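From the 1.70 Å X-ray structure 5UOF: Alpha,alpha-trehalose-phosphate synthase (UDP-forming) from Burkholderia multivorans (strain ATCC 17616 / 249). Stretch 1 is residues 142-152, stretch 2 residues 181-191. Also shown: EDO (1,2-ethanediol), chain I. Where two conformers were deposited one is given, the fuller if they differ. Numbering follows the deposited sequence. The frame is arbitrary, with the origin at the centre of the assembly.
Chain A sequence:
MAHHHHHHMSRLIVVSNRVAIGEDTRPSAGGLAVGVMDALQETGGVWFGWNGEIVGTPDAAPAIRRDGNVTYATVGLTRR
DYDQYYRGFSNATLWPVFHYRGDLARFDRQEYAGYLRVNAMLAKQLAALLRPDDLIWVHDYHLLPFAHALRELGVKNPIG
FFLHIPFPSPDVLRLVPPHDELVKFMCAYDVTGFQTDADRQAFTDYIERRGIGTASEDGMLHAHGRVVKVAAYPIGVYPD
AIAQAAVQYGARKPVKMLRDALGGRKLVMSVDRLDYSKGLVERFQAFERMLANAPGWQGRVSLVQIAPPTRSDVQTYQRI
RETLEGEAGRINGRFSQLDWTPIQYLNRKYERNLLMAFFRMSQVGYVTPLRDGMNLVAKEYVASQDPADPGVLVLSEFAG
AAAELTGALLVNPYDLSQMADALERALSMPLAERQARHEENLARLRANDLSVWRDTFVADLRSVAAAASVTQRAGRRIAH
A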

# COMPACT_ATOMS: atom_id res chain seq x y z
N HIS A 142 -0.09 -9.64 -17.42
CA HIS A 142 0.97 -10.49 -17.96
C HIS A 142 1.50 -9.95 -19.27
O HIS A 142 2.62 -10.31 -19.67
CB HIS A 142 0.48 -11.93 -18.20
CG HIS A 142 0.03 -12.66 -16.96
ND1 HIS A 142 0.92 -13.15 -16.03
CD2 HIS A 142 -1.20 -13.01 -16.53
CE1 HIS A 142 0.26 -13.76 -15.07
NE2 HIS A 142 -1.03 -13.69 -15.35
N LEU A 143 0.71 -9.13 -19.96
CA LEU A 143 1.04 -8.64 -21.30
C LEU A 143 1.23 -7.14 -21.32
O LEU A 143 1.15 -6.52 -22.38
CB LEU A 143 -0.06 -9.04 -22.29
CG LEU A 143 -0.18 -10.53 -22.59
CD1 LEU A 143 -1.54 -10.86 -23.20
CD2 LEU A 143 0.96 -10.95 -23.50
N LEU A 144 1.44 -6.52 -20.16
CA LEU A 144 1.65 -5.08 -20.12
C LEU A 144 2.70 -4.56 -21.11
O LEU A 144 2.43 -3.56 -21.79
CB LEU A 144 1.96 -4.70 -18.66
CG LEU A 144 1.91 -3.22 -18.33
CD1 LEU A 144 1.46 -3.06 -16.91
CD2 LEU A 144 3.30 -2.62 -18.53
N PRO A 145 3.88 -5.17 -21.26
CA PRO A 145 4.87 -4.63 -22.21
C PRO A 145 4.58 -4.92 -23.67
O PRO A 145 5.42 -4.61 -24.53
CB PRO A 145 6.18 -5.32 -21.78
CG PRO A 145 5.90 -6.02 -20.49
CD PRO A 145 4.43 -6.30 -20.51
N PHE A 146 3.41 -5.48 -24.00
CA PHE A 146 3.21 -6.03 -25.34
C PHE A 146 3.21 -4.93 -26.42
O PHE A 146 3.82 -5.10 -27.48
CB PHE A 146 1.90 -6.83 -25.37
CG PHE A 146 1.78 -7.76 -26.56
CD1 PHE A 146 2.37 -9.02 -26.54
CD2 PHE A 146 1.05 -7.38 -27.68
CE1 PHE A 146 2.24 -9.88 -27.62
CE2 PHE A 146 0.92 -8.24 -28.75
CZ PHE A 146 1.51 -9.49 -28.73
N ALA A 147 2.49 -3.82 -26.18
CA ALA A 147 2.49 -2.73 -27.16
C ALA A 147 3.88 -2.17 -27.38
O ALA A 147 4.25 -1.88 -28.52
CB ALA A 147 1.56 -1.60 -26.73
N HIS A 148 4.65 -1.99 -26.31
CA HIS A 148 5.99 -1.44 -26.48
C HIS A 148 6.83 -2.34 -27.38
O HIS A 148 7.55 -1.85 -28.26
CB HIS A 148 6.65 -1.24 -25.11
CG HIS A 148 7.98 -0.56 -25.18
ND1 HIS A 148 9.16 -1.26 -25.25
CD2 HIS A 148 8.31 0.75 -25.26
CE1 HIS A 148 10.17 -0.41 -25.34
NE2 HIS A 148 9.67 0.82 -25.35
N ALA A 149 6.71 -3.65 -27.20
CA ALA A 149 7.44 -4.58 -28.06
C ALA A 149 6.97 -4.48 -29.50
O ALA A 149 7.79 -4.51 -30.43
CB ALA A 149 7.27 -6.01 -27.53
N LEU A 150 5.66 -4.33 -29.71
CA LEU A 150 5.15 -4.14 -31.07
C LEU A 150 5.67 -2.84 -31.68
O LEU A 150 6.05 -2.81 -32.86
CB LEU A 150 3.62 -4.16 -31.06
CG LEU A 150 2.92 -5.51 -30.84
CD1 LEU A 150 1.42 -5.33 -30.72
CD2 LEU A 150 3.24 -6.50 -31.96
N ARG A 151 5.71 -1.76 -30.89
CA ARG A 151 6.23 -0.50 -31.42
C ARG A 151 7.68 -0.66 -31.86
O ARG A 151 8.07 -0.15 -32.92
CB ARG A 151 6.12 0.62 -30.38
CG ARG A 151 4.72 0.89 -29.85
CD ARG A 151 3.75 1.32 -30.95
NE ARG A 151 2.47 1.66 -30.33
CZ ARG A 151 1.31 1.73 -30.98
NH1 ARG A 151 1.24 1.47 -32.28
NH2 ARG A 151 0.21 2.05 -30.31
N GLU A 152 8.49 -1.37 -31.07
CA GLU A 152 9.87 -1.65 -31.45
C GLU A 152 9.97 -2.40 -32.78
O GLU A 152 11.00 -2.32 -33.45
CB GLU A 152 10.57 -2.46 -30.36
CG GLU A 152 10.73 -1.71 -29.04
CD GLU A 152 11.88 -0.73 -29.08
OE1 GLU A 152 13.01 -1.14 -29.42
OE2 GLU A 152 11.65 0.46 -28.78
N GLU A 181 9.70 2.11 -15.92
CA GLU A 181 9.68 1.45 -17.22
C GLU A 181 8.32 0.84 -17.53
O GLU A 181 7.87 0.85 -18.68
CB GLU A 181 10.77 0.38 -17.27
CG GLU A 181 10.97 -0.24 -18.64
CD GLU A 181 12.23 -1.08 -18.73
OE1 GLU A 181 12.98 -0.93 -19.72
OE2 GLU A 181 12.47 -1.88 -17.81
N LEU A 182 7.64 0.30 -16.51
CA LEU A 182 6.29 -0.23 -16.72
C LEU A 182 5.35 0.86 -17.20
O LEU A 182 4.53 0.64 -18.10
CB LEU A 182 5.75 -0.87 -15.45
CG LEU A 182 6.50 -2.12 -14.99
CD1 LEU A 182 5.91 -2.62 -13.71
CD2 LEU A 182 6.44 -3.21 -16.05
N VAL A 183 5.44 2.05 -16.60
CA VAL A 183 4.56 3.13 -17.01
C VAL A 183 4.90 3.60 -18.43
O VAL A 183 4.01 3.90 -19.23
CB VAL A 183 4.60 4.28 -15.98
CG1 VAL A 183 3.96 5.53 -16.54
CG2 VAL A 183 3.90 3.85 -14.68
N LYS A 184 6.20 3.61 -18.78
CA LYS A 184 6.57 3.86 -20.17
C LYS A 184 5.92 2.84 -21.11
O LYS A 184 5.39 3.21 -22.17
CB LYS A 184 8.09 3.83 -20.34
CG LYS A 184 8.54 4.09 -21.78
CD LYS A 184 10.07 4.02 -21.93
CE LYS A 184 10.58 2.62 -21.64
NZ LYS A 184 12.05 2.49 -21.88
N PHE A 185 5.94 1.55 -20.74
CA PHE A 185 5.27 0.53 -21.54
C PHE A 185 3.79 0.85 -21.71
O PHE A 185 3.23 0.69 -22.81
CB PHE A 185 5.42 -0.84 -20.89
CG PHE A 185 6.83 -1.35 -20.85
CD1 PHE A 185 7.79 -0.88 -21.73
CD2 PHE A 185 7.18 -2.33 -19.94
CE1 PHE A 185 9.09 -1.37 -21.69
CE2 PHE A 185 8.48 -2.82 -19.89
CZ PHE A 185 9.43 -2.34 -20.77
N MET A 186 3.14 1.29 -20.64
CA MET A 186 1.72 1.58 -20.69
C MET A 186 1.43 2.75 -21.60
O MET A 186 0.36 2.81 -22.21
CB MET A 186 1.20 1.84 -19.28
CG MET A 186 1.29 0.58 -18.45
SD MET A 186 0.78 0.75 -16.74
CE MET A 186 -0.99 1.05 -16.94
N CYS A 187 2.38 3.67 -21.74
CA CYS A 187 2.19 4.78 -22.67
C CYS A 187 2.46 4.39 -24.12
O CYS A 187 2.29 5.24 -25.00
CB CYS A 187 3.08 5.96 -22.28
SG CYS A 187 2.60 6.66 -20.69
N ALA A 188 2.87 3.15 -24.40
CA ALA A 188 2.97 2.70 -25.79
C ALA A 188 1.60 2.41 -26.41
O ALA A 188 1.49 2.37 -27.64
CB ALA A 188 3.86 1.46 -25.88
N TYR A 189 0.58 2.22 -25.58
CA TYR A 189 -0.79 2.03 -26.04
C TYR A 189 -1.43 3.36 -26.44
O TYR A 189 -1.16 4.40 -25.83
CB TYR A 189 -1.64 1.37 -24.94
CG TYR A 189 -1.17 -0.02 -24.60
CD1 TYR A 189 -1.57 -1.11 -25.37
CD2 TYR A 189 -0.30 -0.25 -23.52
CE1 TYR A 189 -1.13 -2.39 -25.08
CE2 TYR A 189 0.15 -1.53 -23.23
CZ TYR A 189 -0.26 -2.60 -24.02
OH TYR A 189 0.18 -3.88 -23.77
N ASP A 190 -2.28 3.32 -27.47
CA ASP A 190 -3.10 4.48 -27.79
C ASP A 190 -4.25 4.63 -26.81
O ASP A 190 -4.72 5.75 -26.58
CB ASP A 190 -3.64 4.38 -29.21
CG ASP A 190 -2.55 4.22 -30.21
OD1 ASP A 190 -1.79 5.20 -30.41
OD2 ASP A 190 -2.41 3.11 -30.75
N VAL A 191 -4.73 3.52 -26.25
CA VAL A 191 -5.78 3.52 -25.24
C VAL A 191 -5.34 2.64 -24.09
O VAL A 191 -4.95 1.48 -24.30
CB VAL A 191 -7.12 3.02 -25.81
CG1 VAL A 191 -8.22 3.09 -24.74
CG2 VAL A 191 -7.54 3.81 -27.07
C1 EDO I . 8.85 -5.95 -24.07
O1 EDO I . 10.04 -6.72 -24.19
C2 EDO I . 9.20 -4.47 -24.12
O2 EDO I . 9.56 -4.08 -25.45
O HOH W 1 3.51 -1.94 -23.77
O HOH W 2 11.44 2.95 -25.25

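Contact between residues 142-152 and 181-191 of the trehalose-phosphate synthase, burying 649 Å² in all. Leu 144 is the most heavily covered residue. Its CA-CB bond points sideways, but with chi1 in t the end of the side chain comes nearer the other stretch, and Leu 144 CD2 packs 3.6 Å from Phe 185 CB, 3.8 Å from Met 186 CG and 4.0 Å from Leu 182 CD2. The aliphatic end needs no polar partner here and fills a pocket lined by these three side chains.

Phe 185, chi1 m, offers one ring face to Pro 145, whose CB lies 4.1 Å from the ring centroid in a CH-pi contact; Pro 145 itself sits at the N-cap, right before the helix. The same phenyl ring meets the imidazole of His 148 obliquely, planes at 46°, with His 148 CG 3.5 Å from Phe 185 CD1. Being polar at its rim, the partly exposed imidazole can pack against Phe 185 and still hydrogen-bond through both nitrogens: His 148 ND1 to 1,2-ethanediol O2 (2.9 Å) and His 148 NE2 to water 2 (2.8 Å). Water 1 ties the backbones together, donating to Leu 144 O and Phe 185 O and accepting from His 148 N, each at 2.8 Å.

Beyond this, Tyr 189 points its CA-CB bond away, yet its ring returns to the first stretch. Tyr 189 OH donates to Leu 144 O (3.0 Å) and accepts a weak bond from Ala 147 N (3.3 Å). Ala 147 CB stands 3.3 Å from the Tyr 189 ring centroid, over one face; its small methyl lets the ring come this close and also touches Ala 188 CB (3.9 Å).

Arg 151 completes the contact edge-on: Arg 151 NE and NH2 both donate to Ala 188 O (2.9 and 3.0 Å), while Arg 151 NH2 forms a salt bridge with Asp 190 OD2 (2.9 Å). The planar guanidinium, with donors along its edge, can serve carbonyl and carboxylate at once.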